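Local structure of EGF family domain-containing protein (Toxoplasma gondii, 4Z80) at residues K351-G356 / T443-S448; T407-D412 / K426-S431. The protein binds a peptide of the rhoptry neck protein RON2L1, a pairing that probably serves the moving junction through which the parasite enters its host cell. All blocks are in the same frame, centred on the assembly; numbering follows the deposited sequence. Where two conformers were deposited one is given.

Contact 1. Residues K351-G356 / T443-S448; sequences KNVRWG and TMAFTS
This buried contact joins two antiparallel sheets: strand 353-359, the middle of a three-stranded sheet, passes over 443-447, an outer strand of a four-stranded one. Where the chain turns a corner at Lys-351 and Asn-352 it pairs briefly and antiparallel with 443-447; after the corner, strand 353-356 runs at 52° to 443-447. Lys-351 and Met-444 form an antiparallel non-hydrogen-bonded pair. Next to it, Asn-352 N donates to Thr-443 O (2.8 Å) from above the carbonyl plane. Asn-352 suits the corner because asparagine readily adopts its positive phi. Beyond this point the strands diverge and side chains bridge the gap. In Thr-443, OG1 stands between the backbone N and carbonyl carbon (chi1 68°) and makes a weak bond to Val-353 O at 3.0 Å. That leaves the methyl CG2 to lie 3.6 Å from Arg-354 CG. The small Ala-445 points its methyl into the crossing, with CB 4.1 Å from Val-353 CG2. The same CB sits over one face of the indole, 3.8 Å from the centroid of the Trp-355 five-membered ring in a CH-pi contact. At the indole edge, Trp-355 NE1 reaches Phe-446 O in a weak, bent bond of 3.2 Å; Ala-406 O takes a second weak bond, so a buried N-H is shared between two carbonyls. Further along, Thr-447 CG2 touches Trp-355 CZ2 at 3.6 Å. Arg-354 directs its guanidinium elsewhere, to a salt bridge with Glu-468. Strand 436-440 flanks 353-356 in its own sheet, strand 405-410 flanks 443-447, and Phe-19 and Trp-405 meet the indole edge-to-face.

Contact 2. Residues T407-D412 / K426-S431; sequences TFVATD and KCFFYS
Thr-407, Val-409, Phe-428 and Tyr-430 share one face of this antiparallel strand pair, and their side chains lean across the seam between the strands. Phe-428 has CG anti to its carbonyl carbon (chi1 -64°), which presents the ring edge to the opposite strand: CE2 meets the Val-409 methyl CG2 at 3.7 Å, near the ring plane. The slim beta-branched valine suits both an extended backbone and this edgewise approach. Tyr-430 likewise comes edge-on to Thr-407, with CE2 3.4 Å from OG1. The two hydroxyls do not bond directly; a water bridges them, 2.7 Å from Thr-407 OG1 and 2.7 Å from Tyr-430 OH. Thr-407 OG1 is beside its own backbone N (chi1 -64°), where it also accepts a hydrogen bond from Trp-355 N, so this small buried hydroxyl serves two partners at once. A glycerol, probably from the crystallisation liquor, also bonds Tyr-430 OH.

On the other face, Phe-408 extends with CG anti to the backbone N (chi1 178°), and its CD1 edge lies 4.2 Å from Cys-427 SG. Both pack on helix 378-387. Beneath the side chains, the backbones are firmly paired. Thr-407 with Phe-428 and Val-409 with Lys-426 are hydrogen-bonded pairs, and Val-409 N to Lys-426 O is nearly straight at 2.9 Å. Phe-408 and Cys-427 form the non-hydrogen-bonded pair between them. Lys-426 reaches away from Val-409, its NZ hydrogen-bonding to Ser-374 OG on the adjacent strand 371-377.

The disulfide from Cys-427 to Cys-381 pins helix 378-387 to the inner strand 424-430. An antiparallel sheet with a helix fastened across one face by a disulfide is characteristic of the PAN (apple) fold, consistent with a PAN domain, as is known for the AMA family.

In the fold
The centres of the two contacts lie 8 Å apart, on the same side of the chain's centre. Their segments follow the order 351-356, 407-412, 426-431, 443-448, so the hairpin-like pairing of contact 2 is made within the span that contact 1 closes. Strand 405-410 belongs to both neighbourhoods: it pairs with 424-430 in contact 2, and on its other side with 443-447 of contact 1, where Phe-408 N and Met-444 O are a probable hydrogen bond of 2.8 Å. Contact 2 thus builds the interior of the four-stranded sheet, while contact 1 joins its outer strand 443-447 to strand 353-359 of the three-stranded sheet.

Contact 1. Residues K351-G356 / T443-S448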
ATOM      1  N   LYS A 351     -17.624 -16.388  -9.694  1.00 11.45           N
ATOM      2  CA  LYS A 351     -18.617 -16.585 -10.733  1.00 12.07           C
ATOM      3  C   LYS A 351     -19.684 -17.587 -10.312  1.00 12.03           C
ATOM      4  O   LYS A 351     -19.423 -18.537  -9.564  1.00 12.66           O
ATOM      5  CB  LYS A 351     -17.961 -17.042 -12.044  1.00 12.21           C
ATOM      6  CG  LYS A 351     -17.337 -18.423 -12.010  1.00 15.23           C
ATOM      7  CD  LYS A 351     -16.933 -18.848 -13.418  1.00 15.46           C
ATOM      8  CE  LYS A 351     -16.315 -20.236 -13.420  1.00 16.27           C
ATOM      9  NZ  LYS A 351     -16.034 -20.690 -14.807  1.00 19.97           N
ATOM     10  N   ASN A 352     -20.898 -17.324 -10.779  1.00 12.97           N
ATOM     11  CA  ASN A 352     -22.000 -18.269 -10.713  1.00 14.31           C
ATOM     12  C   ASN A 352     -22.417 -18.631  -9.297  1.00 14.77           C
ATOM     13  O   ASN A 352     -22.881 -19.736  -9.052  1.00 15.27           O
ATOM     14  CB  ASN A 352     -21.639 -19.542 -11.494  1.00 14.03           C
ATOM     15  CG  ASN A 352     -21.451 -19.285 -12.974  1.00 16.20           C
ATOM     16  OD1 ASN A 352     -20.372 -19.507 -13.521  1.00 17.56           O
ATOM     17  ND2 ASN A 352     -22.505 -18.809 -13.634  1.00 18.87           N
ATOM     18  N   VAL A 353     -22.280 -17.688  -8.364  1.00 12.03           N
ATOM     19  CA  VAL A 353     -22.759 -17.914  -7.010  1.00 11.48           C
ATOM     20  C   VAL A 353     -23.404 -16.665  -6.435  1.00 10.99           C
ATOM     21  O   VAL A 353     -23.186 -15.556  -6.930  1.00 13.30           O
ATOM     22  CB  VAL A 353     -21.636 -18.389  -6.062  1.00 11.81           C
ATOM     23  CG1 VAL A 353     -21.246 -19.848  -6.378  1.00 14.65           C
ATOM     24  CG2 VAL A 353     -20.422 -17.463  -6.139  1.00 12.80           C
ATOM     25  N   ARG A 354     -24.207 -16.896  -5.398  1.00 12.64           N
ATOM     26  CA  ARG A 354     -24.938 -15.856  -4.663  1.00 12.31           C
ATOM     27  C   ARG A 354     -24.614 -15.951  -3.168  1.00 15.81           C
ATOM     28  O   ARG A 354     -24.631 -17.049  -2.608  1.00 14.05           O
ATOM     29  CB  ARG A 354     -26.451 -16.017  -4.856  1.00 16.74           C
ATOM     30  CG  ARG A 354     -26.931 -16.141  -6.285  1.00 13.78           C
ATOM     31  CD  ARG A 354     -28.237 -16.935  -6.368  1.00 15.57           C
ATOM     32  NE  ARG A 354     -29.327 -16.308  -5.625  1.00 20.20           N
ATOM     33  CZ  ARG A 354     -30.477 -16.909  -5.335  1.00 19.92           C
ATOM     34  NH1 ARG A 354     -30.694 -18.168  -5.707  1.00 21.98           N
ATOM     35  NH2 ARG A 354     -31.414 -16.259  -4.660  1.00 21.74           N
ATOM     36  N   TRP A 355     -24.345 -14.827  -2.501  1.00 11.90           N
ATOM     37  CA  TRP A 355     -24.098 -14.852  -1.054  1.00 11.52           C
ATOM     38  C   TRP A 355     -25.310 -15.338  -0.272  1.00 14.25           C
ATOM     39  O   TRP A 355     -26.431 -14.908  -0.538  1.00 14.43           O
ATOM     40  CB  TRP A 355     -23.726 -13.460  -0.524  1.00  9.47           C
ATOM     41  CG  TRP A 355     -22.508 -12.851  -1.144  1.00 11.72           C
ATOM     42  CD1 TRP A 355     -22.470 -11.809  -2.024  1.00 11.98           C
ATOM     43  CD2 TRP A 355     -21.147 -13.234  -0.918  1.00 12.27           C
ATOM     44  NE1 TRP A 355     -21.175 -11.526  -2.367  1.00 11.95           N
ATOM     45  CE2 TRP A 355     -20.341 -12.383  -1.698  1.00 12.33           C
ATOM     46  CE3 TRP A 355     -20.534 -14.212  -0.130  1.00 11.58           C
ATOM     47  CZ2 TRP A 355     -18.954 -12.490  -1.729  1.00 10.66           C
ATOM     48  CZ3 TRP A 355     -19.161 -14.317  -0.156  1.00 13.19           C
ATOM     49  CH2 TRP A 355     -18.382 -13.463  -0.951  1.00 12.42           C
ATOM     50  N   GLY A 356     -25.080 -16.191   0.720  1.00 12.90           N
ATOM     51  CA  GLY A 356     -26.160 -16.655   1.574  1.00 14.53           C
ATOM     52  C   GLY A 356     -25.751 -16.930   3.005  1.00 11.85           C
ATOM     53  O   GLY A 356     -24.592 -16.745   3.394  1.00 12.67           O
ATOM     54  N   THR A 443     -25.436 -15.298 -11.981  1.00 12.55           N
ATOM     55  CA  THR A 443     -24.970 -14.423 -10.909  1.00 10.95           C
ATOM     56  C   THR A 443     -23.449 -14.390 -10.748  1.00 13.42           C
ATOM     57  O   THR A 443     -22.722 -15.236 -11.267  1.00 13.81           O
ATOM     58  CB  THR A 443     -25.591 -14.824  -9.568  1.00 12.71           C
ATOM     59  OG1 THR A 443     -25.076 -16.095  -9.156  1.00 14.59           O
ATOM     60  CG2 THR A 443     -27.100 -14.899  -9.688  1.00 14.07           C
ATOM     61  N   MET A 444     -22.990 -13.382 -10.011  1.00 13.96           N
ATOM     62  CA  MET A 444     -21.580 -13.205  -9.681  1.00 12.96           C
ATOM     63  C   MET A 444     -21.522 -12.515  -8.337  1.00 14.54           C
ATOM     64  O   MET A 444     -22.329 -11.619  -8.078  1.00 13.67           O
ATOM     65  CB  MET A 444     -20.850 -12.377 -10.744  1.00 12.93           C
ATOM     66  CG  MET A 444     -19.355 -12.173 -10.477  1.00 13.18           C
ATOM     67  SD  MET A 444     -18.504 -11.455 -11.876  1.00 13.88           S
ATOM     68  CE  MET A 444     -18.603 -12.797 -13.066  1.00 14.22           C
ATOM     69  N   ALA A 445     -20.583 -12.931  -7.493  1.00 11.15           N
ATOM     70  CA  ALA A 445     -20.458 -12.401  -6.141  1.00 10.48           C
ATOM     71  C   ALA A 445     -19.178 -11.590  -5.995  1.00 12.79           C
ATOM     72  O   ALA A 445     -18.096 -12.042  -6.375  1.00 12.83           O
ATOM     73  CB  ALA A 445     -20.491 -13.527  -5.123  1.00 12.18           C
ATOM     74  N   PHE A 446     -19.320 -10.393  -5.422  1.00 12.00           N
ATOM     75  CA  PHE A 446     -18.219  -9.472  -5.159  1.00 11.88           C
ATOM     76  C   PHE A 446     -18.070  -9.185  -3.675  1.00 10.04           C
ATOM     77  O   PHE A 446     -19.055  -9.228  -2.928  1.00 10.66           O
ATOM     78  CB  PHE A 446     -18.441  -8.128  -5.867  1.00 13.17           C
ATOM     79  CG  PHE A 446     -18.442  -8.192  -7.371  1.00 11.20           C
ATOM     80  CD1 PHE A 446     -19.604  -8.505  -8.063  1.00 14.73           C
ATOM     81  CD2 PHE A 446     -17.299  -7.894  -8.098  1.00 11.09           C
ATOM     82  CE1 PHE A 446     -19.612  -8.548  -9.453  1.00 14.14           C
ATOM     83  CE2 PHE A 446     -17.308  -7.927  -9.492  1.00 12.16           C
ATOM     84  CZ  PHE A 446     -18.465  -8.259 -10.166  1.00 13.83           C
ATOM     85  N   THR A 447     -16.841  -8.875  -3.249  1.00 10.82           N
ATOM     86  CA  THR A 447     -16.614  -8.225  -1.958  1.00 10.08           C
ATOM     87  C   THR A 447     -15.977  -6.857  -2.190  1.00  9.30           C
ATOM     88  O   THR A 447     -15.484  -6.552  -3.272  1.00  9.82           O
ATOM     89  CB  THR A 447     -15.699  -9.020  -0.985  1.00 11.69           C
ATOM     90  OG1 THR A 447     -14.316  -8.797  -1.306  1.00 11.51           O
ATOM     91  CG2 THR A 447     -16.044 -10.505  -0.969  1.00 12.12           C
ATOM     92  N   SER A 448     -15.975  -6.041  -1.144  1.00 10.81           N
ATOM     93  CA  SER A 448     -15.390  -4.714  -1.217  1.00 10.08           C
ATOM     94  C   SER A 448     -13.872  -4.714  -1.369  1.00  9.86           C
ATOM     95  O   SER A 448     -13.286  -3.681  -1.682  1.00 11.57           O
ATOM     96  CB  SER A 448     -15.791  -3.920   0.027  1.00 10.39           C
ATOM     97  OG  SER A 448     -15.436  -4.595   1.213  1.00 11.02           O
TER

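Contact 2. Residues T407-D412 / K426-S431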
ATOM      1  N   THR A 407     -24.230  -9.292  -4.628  1.00 11.40           N
ATOM      2  CA  THR A 407     -24.568 -10.314  -5.611  1.00  9.83           C
ATOM      3  C   THR A 407     -25.104  -9.604  -6.822  1.00 11.87           C
ATOM      4  O   THR A 407     -26.075  -8.843  -6.717  1.00 13.38           O
ATOM      5  CB  THR A 407     -25.630 -11.311  -5.093  1.00 10.95           C
ATOM      6  OG1 THR A 407     -25.111 -12.051  -3.983  1.00 12.87           O
ATOM      7  CG2 THR A 407     -26.080 -12.285  -6.195  1.00 13.80           C
ATOM      8  N   PHE A 408     -24.461  -9.838  -7.958  1.00 11.05           N
ATOM      9  CA  PHE A 408     -24.928  -9.338  -9.235  1.00 11.85           C
ATOM     10  C   PHE A 408     -25.768 -10.404  -9.911  1.00 13.85           C
ATOM     11  O   PHE A 408     -25.347 -11.552 -10.010  1.00 14.14           O
ATOM     12  CB  PHE A 408     -23.758  -8.945 -10.125  1.00 12.83           C
ATOM     13  CG  PHE A 408     -24.167  -8.467 -11.484  1.00 14.44           C
ATOM     14  CD1 PHE A 408     -24.632  -7.178 -11.661  1.00 17.57           C
ATOM     15  CD2 PHE A 408     -24.065  -9.298 -12.590  1.00 14.48           C
ATOM     16  CE1 PHE A 408     -25.008  -6.723 -12.908  1.00 15.87           C
ATOM     17  CE2 PHE A 408     -24.434  -8.847 -13.847  1.00 16.40           C
ATOM     18  CZ  PHE A 408     -24.903  -7.559 -14.008  1.00 14.85           C
ATOM     19  N   VAL A 409     -26.968 -10.029 -10.343  1.00 12.46           N
ATOM     20  CA  VAL A 409     -27.860 -10.938 -11.048  1.00 12.84           C
ATOM     21  C   VAL A 409     -28.087 -10.393 -12.448  1.00 15.05           C
ATOM     22  O   VAL A 409     -28.768  -9.383 -12.629  1.00 15.06           O
ATOM     23  CB  VAL A 409     -29.202 -11.100 -10.304  1.00 15.25           C
ATOM     24  CG1 VAL A 409     -30.101 -12.118 -11.026  1.00 16.95           C
ATOM     25  CG2 VAL A 409     -28.965 -11.514  -8.852  1.00 15.60           C
ATOM     26  N   ALA A 410     -27.509 -11.058 -13.445  1.00 15.19           N
ATOM     27  CA  ALA A 410     -27.647 -10.637 -14.833  1.00 15.45           C
ATOM     28  C   ALA A 410     -29.059 -10.897 -15.316  1.00 17.02           C
ATOM     29  O   ALA A 410     -29.688 -11.884 -14.929  1.00 20.56           O
ATOM     30  CB  ALA A 410     -26.654 -11.361 -15.717  1.00 18.10           C
ATOM     31  N   THR A 411     -29.552 -10.007 -16.166  1.00 20.57           N
ATOM     32  CA  THR A 411     -30.890 -10.164 -16.716  1.00 26.63           C
ATOM     33  C   THR A 411     -31.003 -11.481 -17.486  1.00 32.55           C
ATOM     34  O   THR A 411     -31.929 -12.258 -17.249  1.00 30.69           O
ATOM     35  CB  THR A 411     -31.252  -8.979 -17.623  1.00 29.70           C
ATOM     36  OG1 THR A 411     -31.215  -7.770 -16.849  1.00 27.43           O
ATOM     37  CG2 THR A 411     -32.647  -9.151 -18.217  1.00 34.30           C
ATOM     38  N   ASP A 412     -30.057 -11.741 -18.389  1.00 25.89           N
ATOM     39  CA  ASP A 412     -30.060 -12.989 -19.156  1.00 28.41           C
ATOM     40  C   ASP A 412     -28.686 -13.333 -19.733  1.00 34.27           C
ATOM     41  O   ASP A 412     -28.538 -13.561 -20.935  1.00 41.39           O
ATOM     42  CB  ASP A 412     -31.094 -12.917 -20.285  1.00 40.95           C
ATOM     43  CG  ASP A 412     -30.888 -11.722 -21.197  1.00 45.16           C
ATOM     44  OD1 ASP A 412     -29.767 -11.167 -21.235  1.00 47.61           O
ATOM     45  OD2 ASP A 412     -31.858 -11.338 -21.886  1.00 59.16           O
ATOM     46  N   LYS A 426     -28.996  -6.536 -12.006  1.00 15.03           N
ATOM     47  CA  LYS A 426     -29.281  -5.916 -10.727  1.00 15.94           C
ATOM     48  C   LYS A 426     -28.197  -6.244  -9.708  1.00 17.13           C
ATOM     49  O   LYS A 426     -27.784  -7.397  -9.599  1.00 16.33           O
ATOM     50  CB  LYS A 426     -30.641  -6.391 -10.231  1.00 21.42           C
ATOM     51  CG  LYS A 426     -31.328  -5.449  -9.281  1.00 24.42           C
ATOM     52  CD  LYS A 426     -32.784  -5.850  -9.125  1.00 23.24           C
ATOM     53  CE  LYS A 426     -33.610  -4.767  -8.476  1.00 39.37           C
ATOM     54  NZ  LYS A 426     -34.768  -4.416  -9.350  1.00 36.26           N
ATOM     55  N   CYS A 427     -27.738  -5.220  -8.989  1.00 13.63           N
ATOM     56  CA  CYS A 427     -26.795  -5.384  -7.881  0.57 13.94           C
ATOM     57  C   CYS A 427     -27.500  -5.375  -6.559  1.00 17.68           C
ATOM     58  O   CYS A 427     -28.228  -4.434  -6.264  1.00 18.54           O
ATOM     59  CB  CYS A 427     -25.777  -4.263  -7.824  0.57 15.85           C
ATOM     60  SG  CYS A 427     -25.178  -3.676  -9.362  0.57 21.99           S
ATOM     61  N   PHE A 428     -27.282  -6.403  -5.750  1.00 11.77           N
ATOM     62  CA  PHE A 428     -27.844  -6.465  -4.404  1.00 12.18           C
ATOM     63  C   PHE A 428     -26.733  -6.310  -3.383  1.00 12.30           C
ATOM     64  O   PHE A 428     -25.767  -7.062  -3.405  1.00 13.43           O
ATOM     65  CB  PHE A 428     -28.589  -7.781  -4.180  1.00 14.64           C
ATOM     66  CG  PHE A 428     -29.777  -7.948  -5.068  1.00 15.60           C
ATOM     67  CD1 PHE A 428     -31.012  -7.447  -4.697  1.00 14.81           C
ATOM     68  CD2 PHE A 428     -29.661  -8.597  -6.284  1.00 14.82           C
ATOM     69  CE1 PHE A 428     -32.104  -7.598  -5.520  1.00 18.37           C
ATOM     70  CE2 PHE A 428     -30.753  -8.750  -7.108  1.00 17.15           C
ATOM     71  CZ  PHE A 428     -31.974  -8.251  -6.727  1.00 17.86           C
ATOM     72  N   PHE A 429     -26.875  -5.340  -2.485  1.00 11.52           N
ATOM     73  CA  PHE A 429     -25.839  -5.017  -1.508  1.00 10.21           C
ATOM     74  C   PHE A 429     -26.194  -5.537  -0.122  1.00 12.24           C
ATOM     75  O   PHE A 429     -27.346  -5.432   0.320  1.00 12.96           O
ATOM     76  CB  PHE A 429     -25.619  -3.496  -1.442  1.00 13.44           C
ATOM     77  CG  PHE A 429     -25.189  -2.873  -2.735  1.00 13.05           C
ATOM     78  CD1 PHE A 429     -23.884  -2.989  -3.175  1.00 12.74           C
ATOM     79  CD2 PHE A 429     -26.076  -2.128  -3.492  1.00 15.94           C
ATOM     80  CE1 PHE A 429     -23.477  -2.400  -4.357  1.00 17.35           C
ATOM     81  CE2 PHE A 429     -25.678  -1.541  -4.678  1.00 16.40           C
ATOM     82  CZ  PHE A 429     -24.371  -1.679  -5.113  1.00 19.66           C
ATOM     83  N   TYR A 430     -25.194  -6.076   0.575  1.00 11.57           N
ATOM     84  CA  TYR A 430     -25.386  -6.693   1.879  1.00 11.45           C
ATOM     85  C   TYR A 430     -24.429  -6.169   2.936  1.00  9.76           C
ATOM     86  O   TYR A 430     -23.273  -5.845   2.630  1.00 11.72           O
ATOM     87  CB  TYR A 430     -25.192  -8.203   1.770  1.00 12.08           C
ATOM     88  CG  TYR A 430     -26.006  -8.868   0.690  1.00 12.46           C
ATOM     89  CD1 TYR A 430     -27.369  -9.073   0.840  1.00 14.38           C
ATOM     90  CD2 TYR A 430     -25.400  -9.322  -0.478  1.00 13.07           C
ATOM     91  CE1 TYR A 430     -28.104  -9.696  -0.145  1.00 16.30           C
ATOM     92  CE2 TYR A 430     -26.125  -9.936  -1.468  1.00 13.93           C
ATOM     93  CZ  TYR A 430     -27.474 -10.127  -1.299  1.00 16.68           C
ATOM     94  OH  TYR A 430     -28.185 -10.748  -2.293  1.00 15.82           O
ATOM     95  N   SER A 431     -24.901  -6.149   4.185  1.00 12.05           N
ATOM     96  CA  SER A 431     -24.049  -5.868   5.336  1.00 12.65           C
ATOM     97  C   SER A 431     -23.990  -7.049   6.312  1.00 13.86           C
ATOM     98  O   SER A 431     -23.436  -6.924   7.407  1.00 14.86           O
ATOM     99  CB  SER A 431     -24.530  -4.614   6.068  1.00 14.91           C
ATOM    100  OG  SER A 431     -25.831  -4.805   6.591  1.00 16.61           O
TER
HETATM  101  O   HOH W   1     -27.163 -13.251  -2.636  1.00 14.45           O